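Local coordinates for uronate isomerase (Caulobacter crescentus, PDB 2Q01), which catalyses the isomerisation of D-glucuronate to D-fructuronate, and of D-galacturonate to D-tagaturonate, in pentose and glucuronate interconversion, at residues A201-E206 against E285-Q290; D95-W100 against Y141-T146; F360-T365 against S386-D391. All coordinates share one frame; numbering follows the deposited sequence.

Contact 1 (A201-E206 against E285-Q290)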
loop_
_atom_site.group_PDB
_atom_site.type_symbol
_atom_site.label_atom_id
_atom_site.label_comp_id
_atom_site.label_asym_id
_atom_site.label_seq_id
_atom_site.Cartn_x
_atom_site.Cartn_y
_atom_site.Cartn_z
ATOM N N ALA B 201 -9.208 -28.535 9.717
ATOM C CA ALA B 201 -8.433 -29.764 9.878
ATOM C C ALA B 201 -8.976 -30.962 9.080
ATOM O O ALA B 201 -8.219 -31.880 8.759
ATOM C CB ALA B 201 -8.287 -30.112 11.351
ATOM N N VAL B 202 -10.271 -30.947 8.759
ATOM C CA VAL B 202 -10.880 -32.028 7.969
ATOM C C VAL B 202 -11.122 -31.600 6.521
ATOM O O VAL B 202 -11.810 -32.283 5.759
ATOM C CB VAL B 202 -12.187 -32.595 8.615
ATOM C CG1 VAL B 202 -11.896 -33.202 9.973
ATOM C CG2 VAL B 202 -13.261 -31.532 8.739
ATOM N N ILE B 203 -10.542 -30.462 6.152
ATOM C CA ILE B 203 -10.665 -29.917 4.799
ATOM C C ILE B 203 -9.290 -29.817 4.132
ATOM O O ILE B 203 -9.147 -30.131 2.949
ATOM C CB ILE B 203 -11.413 -28.553 4.793
ATOM C CG1 ILE B 203 -12.873 -28.763 5.223
ATOM C CG2 ILE B 203 -11.311 -27.867 3.417
ATOM C CD1 ILE B 203 -13.806 -27.588 4.996
ATOM N N ASP B 204 -8.281 -29.401 4.899
ATOM C CA ASP B 204 -6.915 -29.330 4.388
ATOM C C ASP B 204 -6.237 -30.686 4.506
ATOM O O ASP B 204 -5.926 -31.136 5.611
ATOM C CB ASP B 204 -6.108 -28.261 5.131
ATOM C CG ASP B 204 -4.829 -27.862 4.397
ATOM O OD1 ASP B 204 -4.119 -26.958 4.891
ATOM O OD2 ASP B 204 -4.527 -28.441 3.332
ATOM N N PHE B 205 -6.013 -31.332 3.362
ATOM C CA PHE B 205 -5.283 -32.602 3.306
ATOM C C PHE B 205 -3.759 -32.426 3.463
ATOM O O PHE B 205 -3.044 -33.393 3.735
ATOM C CB PHE B 205 -5.607 -33.360 2.014
ATOM C CG PHE B 205 -6.897 -34.142 2.064
ATOM C CD1 PHE B 205 -8.081 -33.586 1.601
ATOM C CD2 PHE B 205 -6.918 -35.443 2.551
ATOM C CE1 PHE B 205 -9.278 -34.307 1.631
ATOM C CE2 PHE B 205 -8.110 -36.171 2.591
ATOM C CZ PHE B 205 -9.293 -35.601 2.120
ATOM N N GLU B 206 -3.271 -31.197 3.295
ATOM C CA GLU B 206 -1.857 -30.876 3.522
ATOM C C GLU B 206 -1.553 -30.574 4.993
ATOM O O GLU B 206 -0.391 -30.384 5.363
ATOM C CB GLU B 206 -1.411 -29.704 2.642
ATOM C CG GLU B 206 -1.161 -30.072 1.185
ATOM C CD GLU B 206 -0.844 -28.862 0.323
ATOM O OE1 GLU B 206 -1.716 -27.968 0.194
ATOM O OE2 GLU B 206 0.277 -28.813 -0.231
ATOM N N GLU B 285 -5.476 -27.685 -2.873
ATOM C CA GLU B 285 -5.986 -26.337 -3.129
ATOM C C GLU B 285 -7.397 -26.350 -3.687
ATOM O O GLU B 285 -8.238 -25.562 -3.259
ATOM C CB GLU B 285 -5.099 -25.608 -4.136
ATOM C CG GLU B 285 -4.364 -24.394 -3.599
ATOM C CD GLU B 285 -5.301 -23.281 -3.150
ATOM O OE1 GLU B 285 -5.481 -23.129 -1.923
ATOM O OE2 GLU B 285 -5.855 -22.565 -4.017
ATOM N N LEU B 286 -7.633 -27.239 -4.650
ATOM C CA LEU B 286 -8.919 -27.348 -5.328
ATOM C C LEU B 286 -10.007 -27.808 -4.366
ATOM O O LEU B 286 -11.130 -27.321 -4.431
ATOM C CB LEU B 286 -8.828 -28.326 -6.507
ATOM C CG LEU B 286 -9.534 -28.014 -7.839
ATOM C CD1 LEU B 286 -9.686 -29.278 -8.670
ATOM C CD2 LEU B 286 -10.891 -27.331 -7.704
ATOM N N PHE B 287 -9.670 -28.739 -3.475
ATOM C CA PHE B 287 -10.638 -29.248 -2.508
ATOM C C PHE B 287 -10.986 -28.198 -1.467
ATOM O O PHE B 287 -12.157 -28.022 -1.158
ATOM C CB PHE B 287 -10.148 -30.534 -1.846
ATOM C CG PHE B 287 -11.176 -31.193 -0.960
ATOM C CD1 PHE B 287 -12.296 -31.820 -1.510
ATOM C CD2 PHE B 287 -11.015 -31.198 0.427
ATOM C CE1 PHE B 287 -13.242 -32.436 -0.690
ATOM C CE2 PHE B 287 -11.950 -31.805 1.252
ATOM C CZ PHE B 287 -13.067 -32.431 0.696
ATOM N N ARG B 288 -9.976 -27.492 -0.957
ATOM C CA ARG B 288 -10.190 -26.357 -0.049
ATOM C C ARG B 288 -11.045 -25.254 -0.690
ATOM O O ARG B 288 -11.918 -24.681 -0.041
ATOM C CB ARG B 288 -8.854 -25.786 0.411
ATOM C CG ARG B 288 -8.128 -26.648 1.424
ATOM C CD ARG B 288 -6.929 -25.924 2.011
ATOM N NE ARG B 288 -6.079 -25.321 0.986
ATOM C CZ ARG B 288 -4.926 -25.827 0.553
ATOM N NH1 ARG B 288 -4.228 -25.186 -0.378
ATOM N NH2 ARG B 288 -4.459 -26.962 1.049
ATOM N N ALA B 289 -10.788 -24.984 -1.968
ATOM C CA ALA B 289 -11.620 -24.112 -2.790
ATOM C C ALA B 289 -13.058 -24.620 -2.954
ATOM O O ALA B 289 -14.006 -23.858 -2.793
ATOM C CB ALA B 289 -10.971 -23.902 -4.160
ATOM N N GLN B 290 -13.215 -25.903 -3.279
ATOM C CA GLN B 290 -14.545 -26.489 -3.467
ATOM C C GLN B 290 -15.337 -26.512 -2.169
ATOM O O GLN B 290 -16.539 -26.265 -2.168
ATOM C CB GLN B 290 -14.455 -27.900 -4.065
ATOM C CG GLN B 290 -15.808 -28.620 -4.214
ATOM C CD GLN B 290 -16.813 -27.829 -5.037
ATOM O OE1 GLN B 290 -16.460 -27.199 -6.036
ATOM N NE2 GLN B 290 -18.074 -27.864 -4.622
#
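A salt-bridge network joins loop 201-206, which follows strand 192-194, to residues 285-290 of helix 281-302. An Asx turn within the loop shapes its acidic side. Asp204 starts the turn. Its CG is anti to the backbone N (chi1 -164°), and Asp204 OD2 accepts a hydrogen bond from Glu206 N at 3.0 Å. The same OD2 lies 2.7 Å from Arg288 NH2. Both donors reach it from above the carboxylate plane, and the arginine bond is bent (135°).

Arg288 has CG anti to its carbonyl carbon, and its chain bends at chi3. It runs alongside Asp204, pointing the same way, with the two flat groups steeply inclined. Glu206 behaves differently. Its chain is extended beyond CG and crosses Arg288 at about a right angle. Its carboxylate is nearly coplanar with the guanidinium. The anti lone pair of Glu206 OE1 takes Arg288 NH2 at 3.0 Å in a nearly straight bond (174°). Arg288 NH1 turns back to Glu285 OE1 at 2.9 Å. That oxygen also hydrogen-bonds Thr256 OG1. Three carboxylates thus fix the rotation of the guanidinium and probably stabilise its positive charge.

Beside the charges lies an apolar layer. Phe287, with CG anti to its backbone N, receives the edge of Phe205 in an offset edge-to-face pair. Phe205 CE1 is 3.7 Å from Phe287 CE2. Trp228, Tyr231, Leu270 and Leu274 of helices 228-244 and 264-276 also pack on Phe287. Ile203 CG2 touches Arg288 CG at 3.9 Å. Ile203 O sits in the plane of the Phe287 ring, at its edge, 3.3 Å from CD2.

Contact 2 (D95-W100 against Y141-T146)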
loop_
_atom_site.group_PDB
_atom_site.type_symbol
_atom_site.label_atom_id
_atom_site.label_comp_id
_atom_site.label_asym_id
_atom_site.label_seq_id
_atom_site.Cartn_x
_atom_site.Cartn_y
_atom_site.Cartn_z
ATOM N N ASP B 95 11.750 -21.654 36.109
ATOM C CA ASP B 95 10.952 -21.005 37.147
ATOM C C ASP B 95 10.068 -19.912 36.528
ATOM O O ASP B 95 10.584 -19.044 35.814
ATOM C CB ASP B 95 11.902 -20.398 38.192
ATOM C CG ASP B 95 11.216 -20.060 39.508
ATOM O OD1 ASP B 95 11.657 -19.095 40.168
ATOM O OD2 ASP B 95 10.257 -20.756 39.901
ATOM N N PRO B 96 8.736 -19.959 36.779
ATOM C CA PRO B 96 7.796 -18.939 36.295
ATOM C C PRO B 96 8.192 -17.510 36.662
ATOM O O PRO B 96 7.943 -16.589 35.886
ATOM C CB PRO B 96 6.483 -19.313 36.990
ATOM C CG PRO B 96 6.582 -20.763 37.193
ATOM C CD PRO B 96 8.026 -21.019 37.521
ATOM N N ARG B 97 8.809 -17.343 37.831
ATOM C CA ARG B 97 9.304 -16.048 38.282
ATOM C C ARG B 97 10.460 -15.577 37.408
ATOM O O ARG B 97 10.525 -14.401 37.043
ATOM C CB ARG B 97 9.746 -16.134 39.743
ATOM C CG ARG B 97 9.795 -14.805 40.471
ATOM C CD ARG B 97 10.318 -15.001 41.880
ATOM N NE ARG B 97 9.658 -14.108 42.826
ATOM C CZ ARG B 97 8.594 -14.438 43.553
ATOM N NH1 ARG B 97 8.064 -13.554 44.385
ATOM N NH2 ARG B 97 8.058 -15.648 43.454
ATOM N N GLU B 98 11.357 -16.501 37.067
ATOM C CA GLU B 98 12.497 -16.189 36.205
ATOM C C GLU B 98 12.082 -15.915 34.762
ATOM O O GLU B 98 12.687 -15.077 34.093
ATOM C CB GLU B 98 13.561 -17.293 36.260
ATOM C CG GLU B 98 14.476 -17.235 37.490
ATOM C CD GLU B 98 15.284 -15.939 37.600
ATOM O OE1 GLU B 98 15.477 -15.463 38.737
ATOM O OE2 GLU B 98 15.728 -15.395 36.563
ATOM N N ALA B 99 11.057 -16.625 34.292
ATOM C CA ALA B 99 10.467 -16.368 32.978
ATOM C C ALA B 99 9.920 -14.943 32.896
ATOM O O ALA B 99 10.185 -14.225 31.928
ATOM C CB ALA B 99 9.374 -17.390 32.670
ATOM N N TRP B 100 9.183 -14.546 33.936
ATOM C CA TRP B 100 8.651 -13.195 34.081
ATOM C C TRP B 100 9.751 -12.138 34.190
ATOM O O TRP B 100 9.599 -11.034 33.674
ATOM C CB TRP B 100 7.730 -13.110 35.297
ATOM C CG TRP B 100 7.065 -11.777 35.423
ATOM C CD1 TRP B 100 7.451 -10.735 36.219
ATOM C CD2 TRP B 100 5.914 -11.326 34.702
ATOM N NE1 TRP B 100 6.607 -9.665 36.042
ATOM C CE2 TRP B 100 5.653 -10.003 35.118
ATOM C CE3 TRP B 100 5.075 -11.915 33.745
ATOM C CZ2 TRP B 100 4.587 -9.258 34.610
ATOM C CZ3 TRP B 100 4.012 -11.173 33.244
ATOM C CH2 TRP B 100 3.780 -9.859 33.679
ATOM N N TYR B 141 5.653 -7.077 40.496
ATOM C CA TYR B 141 4.598 -7.369 39.517
ATOM C C TYR B 141 4.143 -8.824 39.564
ATOM O O TYR B 141 2.942 -9.094 39.564
ATOM C CB TYR B 141 5.071 -7.055 38.099
ATOM C CG TYR B 141 4.575 -5.753 37.519
ATOM C CD1 TYR B 141 5.235 -4.552 37.778
ATOM C CD2 TYR B 141 3.464 -5.725 36.678
ATOM C CE1 TYR B 141 4.790 -3.352 37.230
ATOM C CE2 TYR B 141 3.013 -4.529 36.125
ATOM C CZ TYR B 141 3.681 -3.346 36.406
ATOM O OH TYR B 141 3.240 -2.162 35.860
ATOM N N PHE B 142 5.105 -9.749 39.614
ATOM C CA PHE B 142 4.814 -11.182 39.547
ATOM C C PHE B 142 3.887 -11.642 40.660
ATOM O O PHE B 142 2.782 -12.108 40.387
ATOM C CB PHE B 142 6.098 -12.027 39.545
ATOM C CG PHE B 142 5.848 -13.500 39.344
ATOM C CD1 PHE B 142 5.826 -14.375 40.427
ATOM C CD2 PHE B 142 5.612 -14.011 38.071
ATOM C CE1 PHE B 142 5.579 -15.737 40.241
ATOM C CE2 PHE B 142 5.371 -15.368 37.876
ATOM C CZ PHE B 142 5.350 -16.230 38.964
ATOM N N ASP B 143 4.333 -11.489 41.905
ATOM C CA ASP B 143 3.581 -12.018 43.043
ATOM C C ASP B 143 2.323 -11.224 43.404
ATOM O O ASP B 143 1.432 -11.764 44.054
ATOM C CB ASP B 143 4.481 -12.275 44.265
ATOM C CG ASP B 143 5.447 -11.139 44.544
ATOM O OD1 ASP B 143 6.629 -11.429 44.820
ATOM O OD2 ASP B 143 5.036 -9.960 44.491
ATOM N N ARG B 144 2.239 -9.965 42.972
ATOM C CA ARG B 144 1.001 -9.195 43.141
ATOM C C ARG B 144 -0.093 -9.605 42.151
ATOM O O ARG B 144 -1.275 -9.551 42.485
ATOM C CB ARG B 144 1.242 -7.686 43.084
ATOM C CG ARG B 144 1.746 -7.100 44.394
ATOM C CD ARG B 144 1.047 -5.789 44.713
ATOM N NE ARG B 144 1.580 -4.659 43.954
ATOM C CZ ARG B 144 0.875 -3.583 43.611
ATOM N NH1 ARG B 144 1.451 -2.603 42.925
ATOM N NH2 ARG B 144 -0.408 -3.484 43.939
ATOM N N ILE B 145 0.308 -10.004 40.942
ATOM C CA ILE B 145 -0.617 -10.579 39.958
ATOM C C ILE B 145 -1.031 -11.983 40.405
ATOM O O ILE B 145 -2.216 -12.316 40.408
ATOM C CB ILE B 145 0.001 -10.618 38.533
ATOM C CG1 ILE B 145 0.095 -9.207 37.945
ATOM C CG2 ILE B 145 -0.820 -11.508 37.597
ATOM C CD1 ILE B 145 1.008 -9.090 36.718
ATOM N N THR B 146 -0.043 -12.786 40.796
ATOM C CA THR B 146 -0.256 -14.150 41.281
ATOM C C THR B 146 -1.191 -14.193 42.497
ATOM O O THR B 146 -2.115 -15.011 42.539
ATOM C CB THR B 146 1.096 -14.829 41.605
ATOM O OG1 THR B 146 1.963 -14.720 40.468
ATOM C CG2 THR B 146 0.911 -16.298 41.958
#
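Phe142 is the apolar centre. Its CG is anti to the backbone N (chi1 -174°), which carries the ring across to residues 96-100. One ring face is covered by the backbone of Arg97. Arg97 CA stands over the ring centre, 4.0 Å from the Phe142 centroid, as a CH-pi contact. Thr146 OG1 lies over the opposite face, toward the rim, and donates to Phe142 O at 2.7 Å. Pro96 CB meets Phe142 CZ at 3.8 Å.

Trp100 CB touches Phe142 CD2 at 3.6 Å. The Trp100 CG is also anti to its backbone N (chi1 -175°), so the indole reaches across to helix 138-149. Phe142 CA lies over one indole face. Trp100 NE1 approaches Tyr141 CB at 3.7 Å, while CZ2 of Trp100 comes 4.2 Å from Ile145 CD1. The Tyr141 ring leads away to bond Glu131 O through its hydroxyl.

This is helix-helix packing. The axes of 96-100 and 141-146 come within 10.6 Å and run steeply across each other, with 123° between their N-to-C directions. Ala58 and Thr59 of helix 58-63 also touch Phe142. An alanine in place of Phe142 would remove the ring between Pro96, Arg97 and Trp100 and would probably loosen the seat of helix 96-105.

Further out, the Arg97 chain passes Phe142 and bends at chi3. Phe142 CD1 lies over one guanidinium face, near its rim, but the two planes are steeply tilted. Asp143 holds its CG in the crowded position between backbone N and carbonyl carbon. Asp143 OD1 forms a salt bridge with Arg97 NH1 at 2.6 Å, near the guanidinium plane. Arg97 NE pairs with Asp139, one turn earlier.

Contact 3 (F360-T365 against S386-D391)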
loop_
_atom_site.group_PDB
_atom_site.type_symbol
_atom_site.label_atom_id
_atom_site.label_comp_id
_atom_site.label_asym_id
_atom_site.label_seq_id
_atom_site.Cartn_x
_atom_site.Cartn_y
_atom_site.Cartn_z
ATOM N N PHE B 360 -11.800 -11.238 5.406
ATOM C CA PHE B 360 -10.692 -10.697 6.172
ATOM C C PHE B 360 -9.469 -10.732 5.282
ATOM O O PHE B 360 -9.474 -11.406 4.256
ATOM C CB PHE B 360 -10.439 -11.558 7.406
ATOM C CG PHE B 360 -11.428 -11.345 8.508
ATOM C CD1 PHE B 360 -12.690 -11.922 8.456
ATOM C CD2 PHE B 360 -11.092 -10.575 9.612
ATOM C CE1 PHE B 360 -13.602 -11.722 9.473
ATOM C CE2 PHE B 360 -11.999 -10.383 10.639
ATOM C CZ PHE B 360 -13.257 -10.957 10.568
ATOM N N THR B 361 -8.425 -10.008 5.672
ATOM C CA THR B 361 -7.174 -10.026 4.934
ATOM C C THR B 361 -5.959 -9.821 5.844
ATOM O O THR B 361 -6.064 -9.259 6.935
ATOM C CB THR B 361 -7.178 -8.997 3.770
ATOM O OG1 THR B 361 -6.297 -9.441 2.732
ATOM C CG2 THR B 361 -6.761 -7.615 4.230
ATOM N N LEU B 362 -4.817 -10.317 5.382
ATOM C CA LEU B 362 -3.520 -10.066 5.991
ATOM C C LEU B 362 -2.725 -9.169 5.047
ATOM O O LEU B 362 -1.618 -8.725 5.356
ATOM C CB LEU B 362 -2.794 -11.391 6.207
ATOM C CG LEU B 362 -2.526 -11.928 7.616
ATOM C CD1 LEU B 362 -3.358 -11.249 8.669
ATOM C CD2 LEU B 362 -2.685 -13.451 7.673
ATOM N N ASP B 363 -3.328 -8.900 3.894
ATOM C CA ASP B 363 -2.733 -8.095 2.849
ATOM C C ASP B 363 -3.502 -6.776 2.721
ATOM O O ASP B 363 -4.508 -6.704 2.001
ATOM C CB ASP B 363 -2.771 -8.885 1.534
ATOM C CG ASP B 363 -1.893 -8.285 0.455
ATOM O OD1 ASP B 363 -1.121 -7.342 0.739
ATOM O OD2 ASP B 363 -1.977 -8.766 -0.693
ATOM N N GLU B 364 -3.004 -5.742 3.405
ATOM C CA GLU B 364 -3.620 -4.401 3.454
ATOM C C GLU B 364 -3.813 -3.734 2.099
ATOM O O GLU B 364 -4.632 -2.817 1.958
ATOM C CB GLU B 364 -2.786 -3.453 4.316
ATOM C CG GLU B 364 -2.860 -3.706 5.801
ATOM C CD GLU B 364 -2.141 -2.631 6.598
ATOM O OE1 GLU B 364 -2.821 -1.879 7.329
ATOM O OE2 GLU B 364 -0.899 -2.528 6.481
ATOM N N THR B 365 -3.054 -4.194 1.109
ATOM C CA THR B 365 -3.095 -3.640 -0.243
ATOM C C THR B 365 -4.390 -3.978 -0.996
ATOM O O THR B 365 -4.719 -3.334 -1.994
ATOM C CB THR B 365 -1.863 -4.079 -1.042
ATOM O OG1 THR B 365 -1.894 -5.495 -1.247
ATOM C CG2 THR B 365 -0.599 -3.722 -0.268
ATOM N N SER B 386 -9.481 -5.070 10.497
ATOM C CA SER B 386 -8.076 -5.372 10.302
ATOM C C SER B 386 -7.638 -6.458 11.285
ATOM O O SER B 386 -7.992 -6.428 12.465
ATOM C CB SER B 386 -7.225 -4.113 10.427
ATOM O OG SER B 386 -7.539 -3.409 11.611
ATOM N N TRP B 387 -6.888 -7.427 10.771
ATOM C CA TRP B 387 -6.679 -8.685 11.463
ATOM C C TRP B 387 -5.194 -8.915 11.786
ATOM O O TRP B 387 -4.311 -8.502 11.026
ATOM C CB TRP B 387 -7.317 -9.809 10.617
ATOM C CG TRP B 387 -6.982 -11.239 10.971
ATOM C CD1 TRP B 387 -6.935 -11.798 12.217
ATOM C CD2 TRP B 387 -6.693 -12.300 10.049
ATOM N NE1 TRP B 387 -6.596 -13.125 12.130
ATOM C CE2 TRP B 387 -6.449 -13.463 10.811
ATOM C CE3 TRP B 387 -6.614 -12.379 8.650
ATOM C CZ2 TRP B 387 -6.125 -14.693 10.222
ATOM C CZ3 TRP B 387 -6.284 -13.601 8.065
ATOM C CH2 TRP B 387 -6.039 -14.737 8.853
ATOM N N TRP B 388 -4.951 -9.520 12.949
ATOM C CA TRP B 388 -3.638 -10.032 13.369
ATOM C C TRP B 388 -2.599 -8.937 13.599
ATOM O O TRP B 388 -2.609 -8.267 14.632
ATOM C CB TRP B 388 -3.118 -11.058 12.359
ATOM C CG TRP B 388 -2.226 -12.124 12.904
ATOM C CD1 TRP B 388 -1.274 -12.000 13.879
ATOM C CD2 TRP B 388 -2.178 -13.483 12.469
ATOM N NE1 TRP B 388 -0.652 -13.205 14.089
ATOM C CE2 TRP B 388 -1.185 -14.133 13.232
ATOM C CE3 TRP B 388 -2.883 -14.219 11.506
ATOM C CZ2 TRP B 388 -0.882 -15.487 13.067
ATOM C CZ3 TRP B 388 -2.581 -15.561 11.342
ATOM C CH2 TRP B 388 -1.589 -16.182 12.119
ATOM N N PHE B 389 -1.705 -8.775 12.629
ATOM C CA PHE B 389 -0.636 -7.784 12.691
ATOM C C PHE B 389 -1.178 -6.376 12.462
ATOM O O PHE B 389 -0.561 -5.389 12.873
ATOM C CB PHE B 389 0.442 -8.097 11.646
ATOM C CG PHE B 389 1.052 -9.462 11.793
ATOM C CD1 PHE B 389 0.625 -10.525 10.998
ATOM C CD2 PHE B 389 2.050 -9.690 12.733
ATOM C CE1 PHE B 389 1.185 -11.785 11.144
ATOM C CE2 PHE B 389 2.619 -10.949 12.882
ATOM C CZ PHE B 389 2.191 -11.996 12.085
ATOM N N HIS B 390 -2.330 -6.301 11.795
ATOM C CA HIS B 390 -2.970 -5.032 11.461
ATOM C C HIS B 390 -4.068 -4.671 12.460
ATOM O O HIS B 390 -4.732 -3.651 12.327
ATOM C CB HIS B 390 -3.510 -5.076 10.036
ATOM C CG HIS B 390 -2.571 -5.709 9.055
ATOM N ND1 HIS B 390 -1.337 -5.174 8.753
ATOM C CD2 HIS B 390 -2.685 -6.833 8.309
ATOM C CE1 HIS B 390 -0.732 -5.942 7.866
ATOM N NE2 HIS B 390 -1.529 -6.954 7.578
ATOM N N ASP B 391 -4.241 -5.522 13.464
ATOM C CA ASP B 391 -5.095 -5.239 14.610
ATOM C C ASP B 391 -4.291 -4.339 15.569
ATOM O O ASP B 391 -3.644 -4.809 16.517
ATOM C CB ASP B 391 -5.533 -6.569 15.243
ATOM C CG ASP B 391 -6.241 -6.402 16.576
ATOM O OD1 ASP B 391 -6.989 -5.418 16.767
ATOM O OD2 ASP B 391 -6.042 -7.281 17.440
HETATM O O HOH W 1 -6.187 -6.923 8.037
#
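Neither segment is a regular helix or strand, and their closest CA atoms are those of Leu362 and Trp387, 6.5 Å apart. A water bridges the backbones, donating to Thr361 O at 2.6 Å and accepting from Trp387 N at 2.9 Å. Thr361 forms an ST turn, its OG1 accepting from Asp363 N, and the same hydroxyl hydrogen-bonds Tyr338 OH. In the other loop His390 N bonds back to Trp387 O, and Trp388 takes a positive phi (67°).

His390 makes the direct polar link. Its NE2 donates to Leu362 O at 2.8 Å, from above the carbonyl plane. Glu364 reaches it tip to tip. Glu364 CG sits over the centre of the imidazole, 3.6 Å from the His390 centroid, and the carboxylate stacks nearly parallel to the ring (18°). Leu362 CD1 presses over one face of the Trp387 indole, 3.4 Å from CE3, and also meets Trp388 CB. Phe360 points its edge at the face of Trp387 in an offset edge-to-face pair.

Glu364 is held further by Arg398 and by Ser368 of a second subunit, so the contact borders the subunit interface. His309 stacks on Phe360 and meets Trp387 edge-to-face. Loops at the C-terminal ends of parallel strands usually carry the active site in this TIM-barrel superfamily. The two loops follow adjacent parallel strands, 357-359 and 381-383, and lead into helices 366-375 and 393-407.

In the fold
The three contacts follow one another along the chain in the order 2, 1, 3, without overlap and without touching. Contacts 1 and 2 are farthest apart, at about 43 Å between centres. Contact 3 is about 23 Å from contact 1 and about 33 Å from contact 2, centre to centre. It is the most central, at the four-stranded parallel sheet of this TIM-barrel-clan protein. Contact 1 ties the loop after strand 192-194 of the three-stranded sheet to helix 281-302, before strand 305-308 of the other. Contact 2 packs helix 96-105 against helix 138-149 and lies outermost. The set spans loops at C-terminal strand ends, a helix probably of the barrel's outer layer, and a peripheral helical part.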